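Local coordinates for protein aminotransferase (Helicobacter pylori, PDB 2FNU) that transfers an amino group from L-glutamate to a UDP-linked 4-keto sugar, using pyridoxal phosphate, in the second step of pseudaminic acid biosynthesis, at residues B[299-304]-B[366-371]. Residues are numbered along the deposited sequence; the frame is centred on the assembly and turned at random.
Sequences KLILES and LKTFES
Thr368 and Ser304 meet where helix 355-370 passes helix 298-307, and they illustrate how a threonine can turn its methyl, and not its hydroxyl, to a neighbouring helix. The methyl CG2 of Thr368 carries the touch, lying 3.4 Å from OG of Ser304 and 3.7 Å from its CB. Thr368 CG2 and Ser304 OG reach across because each is anti to its own backbone N, the serine with chi1 at 180°. The same rotation of the threonine (chi1 -62°) sets OG1 beside its own backbone N, where it hydrogen-bonds to the carbonyl of Ser364 one turn back, so the hydroxyl is satisfied within its own helix while the methyl faces the neighbour. CG2 of Thr368 also comes to 4.0 Å from the backbone O of Ile301. The short segments run roughly antiparallel, at 142°, with their axes 10.0 Å apart at closest approach, and no hydrogen bond joins them. This is helix-on-helix packing in the C-terminal part of a DegT/DnrJ/EryC1-family aminotransferase: the last long helix of the chain rests on a helix that follows strand 286-290, and Met290 of that strand touches both Ile301 and Phe369. The aromatic end of Phe369 swings in toward Ile301, crossing it at about a right angle: Ile301 CG2 stands 3.9 Å from Phe369 CZ, meeting the ring obliquely, and Ile301 CD1 lies 4.0 Å from Phe369 CE2. Phe294 packs edge-to-face with the Phe369 ring and also touches Ile301. Ser371 OG and backbone N both donate to the Thr368 carbonyl, and OG of Ser371 lies 2.6 Å from O of Thr368.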
loop_
_atom_site.group_PDB
_atom_site.type_symbol
_atom_site.label_atom_id
_atom_site.label_comp_id
_atom_site.label_asym_id
_atom_site.label_seq_id
_atom_site.Cartn_x
_atom_site.Cartn_y
_atom_site.Cartn_z
ATOM N N LYS B 299 -1.891 -24.464 -24.621
ATOM C CA LYS B 299 -2.078 -23.093 -25.090
ATOM C C LYS B 299 -3.250 -22.995 -26.077
ATOM O O LYS B 299 -4.040 -22.057 -26.005
ATOM C CB LYS B 299 -0.798 -22.535 -25.727
ATOM C CG LYS B 299 -0.859 -21.038 -26.028
ATOM C CD LYS B 299 -1.049 -20.214 -24.754
ATOM C CE LYS B 299 -1.466 -18.781 -25.068
ATOM N NZ LYS B 299 -0.349 -17.959 -25.611
ATOM N N LEU B 300 -3.357 -23.957 -26.995
ATOM C CA LEU B 300 -4.469 -23.976 -27.953
ATOM C C LEU B 300 -5.820 -24.174 -27.255
ATOM O O LEU B 300 -6.819 -23.554 -27.632
ATOM C CB LEU B 300 -4.263 -25.055 -29.013
ATOM C CG LEU B 300 -3.096 -24.821 -29.981
ATOM C CD1 LEU B 300 -3.028 -25.958 -30.985
ATOM C CD2 LEU B 300 -3.223 -23.478 -30.688
ATOM N N ILE B 301 -5.833 -25.024 -26.235
ATOM C CA ILE B 301 -7.048 -25.250 -25.432
ATOM C C ILE B 301 -7.489 -23.965 -24.734
ATOM O O ILE B 301 -8.662 -23.563 -24.823
ATOM C CB ILE B 301 -6.840 -26.390 -24.413
ATOM C CG1 ILE B 301 -6.744 -27.731 -25.149
ATOM C CG2 ILE B 301 -7.979 -26.413 -23.376
ATOM C CD1 ILE B 301 -6.265 -28.874 -24.281
ATOM N N LEU B 302 -6.539 -23.299 -24.086
ATOM C CA LEU B 302 -6.817 -22.021 -23.427
ATOM C C LEU B 302 -7.304 -20.960 -24.404
ATOM O O LEU B 302 -8.265 -20.241 -24.108
ATOM C CB LEU B 302 -5.581 -21.520 -22.670
ATOM C CG LEU B 302 -5.157 -22.322 -21.439
ATOM C CD1 LEU B 302 -3.753 -21.904 -21.048
ATOM C CD2 LEU B 302 -6.131 -22.115 -20.271
ATOM N N GLU B 303 -6.641 -20.862 -25.559
ATOM C CA GLU B 303 -7.068 -19.937 -26.615
ATOM C C GLU B 303 -8.476 -20.262 -27.131
ATOM O O GLU B 303 -9.273 -19.353 -27.379
ATOM C CB GLU B 303 -6.048 -19.912 -27.764
ATOM C CG GLU B 303 -4.757 -19.186 -27.385
ATOM C CD GLU B 303 -3.596 -19.413 -28.355
ATOM O OE1 GLU B 303 -3.670 -20.314 -29.222
ATOM O OE2 GLU B 303 -2.588 -18.686 -28.224
ATOM N N SER B 304 -8.790 -21.552 -27.237
ATOM C CA SER B 304 -10.124 -21.976 -27.652
ATOM C C SER B 304 -11.180 -21.583 -26.612
ATOM O O SER B 304 -12.248 -21.069 -26.960
ATOM C CB SER B 304 -10.134 -23.484 -27.910
ATOM O OG SER B 304 -11.421 -23.930 -28.326
ATOM N N LEU B 366 -16.673 -28.639 -22.133
ATOM C CA LEU B 366 -16.676 -30.005 -22.650
ATOM C C LEU B 366 -16.514 -30.021 -24.168
ATOM O O LEU B 366 -15.737 -30.833 -24.689
ATOM C CB LEU B 366 -17.932 -30.783 -22.218
ATOM C CG LEU B 366 -18.003 -31.062 -20.716
ATOM C CD1 LEU B 366 -19.386 -31.645 -20.388
ATOM C CD2 LEU B 366 -16.889 -31.989 -20.239
ATOM N N LYS B 367 -17.223 -29.126 -24.854
ATOM C CA LYS B 367 -17.151 -29.059 -26.321
ATOM C C LYS B 367 -15.745 -28.717 -26.772
ATOM O O LYS B 367 -15.280 -29.236 -27.773
ATOM C CB LYS B 367 -18.143 -28.047 -26.895
ATOM C CG LYS B 367 -19.607 -28.469 -26.759
ATOM C CD LYS B 367 -19.882 -29.832 -27.390
ATOM C CE LYS B 367 -21.334 -30.249 -27.200
ATOM N NZ LYS B 367 -21.516 -31.723 -27.334
ATOM N N THR B 368 -15.080 -27.840 -26.024
ATOM C CA THR B 368 -13.725 -27.431 -26.345
ATOM C C THR B 368 -12.788 -28.636 -26.288
ATOM O O THR B 368 -12.031 -28.905 -27.236
ATOM C CB THR B 368 -13.249 -26.337 -25.367
ATOM O OG1 THR B 368 -14.091 -25.188 -25.506
ATOM C CG2 THR B 368 -11.796 -25.957 -25.651
ATOM N N PHE B 369 -12.825 -29.370 -25.182
ATOM C CA PHE B 369 -11.977 -30.546 -25.037
ATOM C C PHE B 369 -12.274 -31.600 -26.090
ATOM O O PHE B 369 -11.358 -32.204 -26.645
ATOM C CB PHE B 369 -12.074 -31.117 -23.626
ATOM C CG PHE B 369 -11.155 -30.435 -22.660
ATOM C CD1 PHE B 369 -11.582 -29.318 -21.944
ATOM C CD2 PHE B 369 -9.838 -30.868 -22.517
ATOM C CE1 PHE B 369 -10.706 -28.655 -21.069
ATOM C CE2 PHE B 369 -8.957 -30.223 -21.637
ATOM C CZ PHE B 369 -9.393 -29.115 -20.911
ATOM N N GLU B 370 -13.552 -31.788 -26.381
ATOM C CA GLU B 370 -13.965 -32.759 -27.386
ATOM C C GLU B 370 -13.306 -32.468 -28.735
ATOM O O GLU B 370 -12.995 -33.393 -29.492
ATOM C CB GLU B 370 -15.489 -32.750 -27.514
ATOM C CG GLU B 370 -16.061 -33.886 -28.382
ATOM C CD GLU B 370 -17.567 -33.776 -28.556
ATOM O OE1 GLU B 370 -18.105 -32.643 -28.515
ATOM O OE2 GLU B 370 -18.224 -34.824 -28.739
ATOM N N SER B 371 -13.083 -31.187 -29.027
ATOM C CA SER B 371 -12.573 -30.777 -30.342
ATOM C C SER B 371 -11.101 -31.124 -30.576
ATOM O O SER B 371 -10.628 -31.060 -31.711
ATOM C CB SER B 371 -12.783 -29.277 -30.549
ATOM O OG SER B 371 -11.858 -28.532 -29.775
#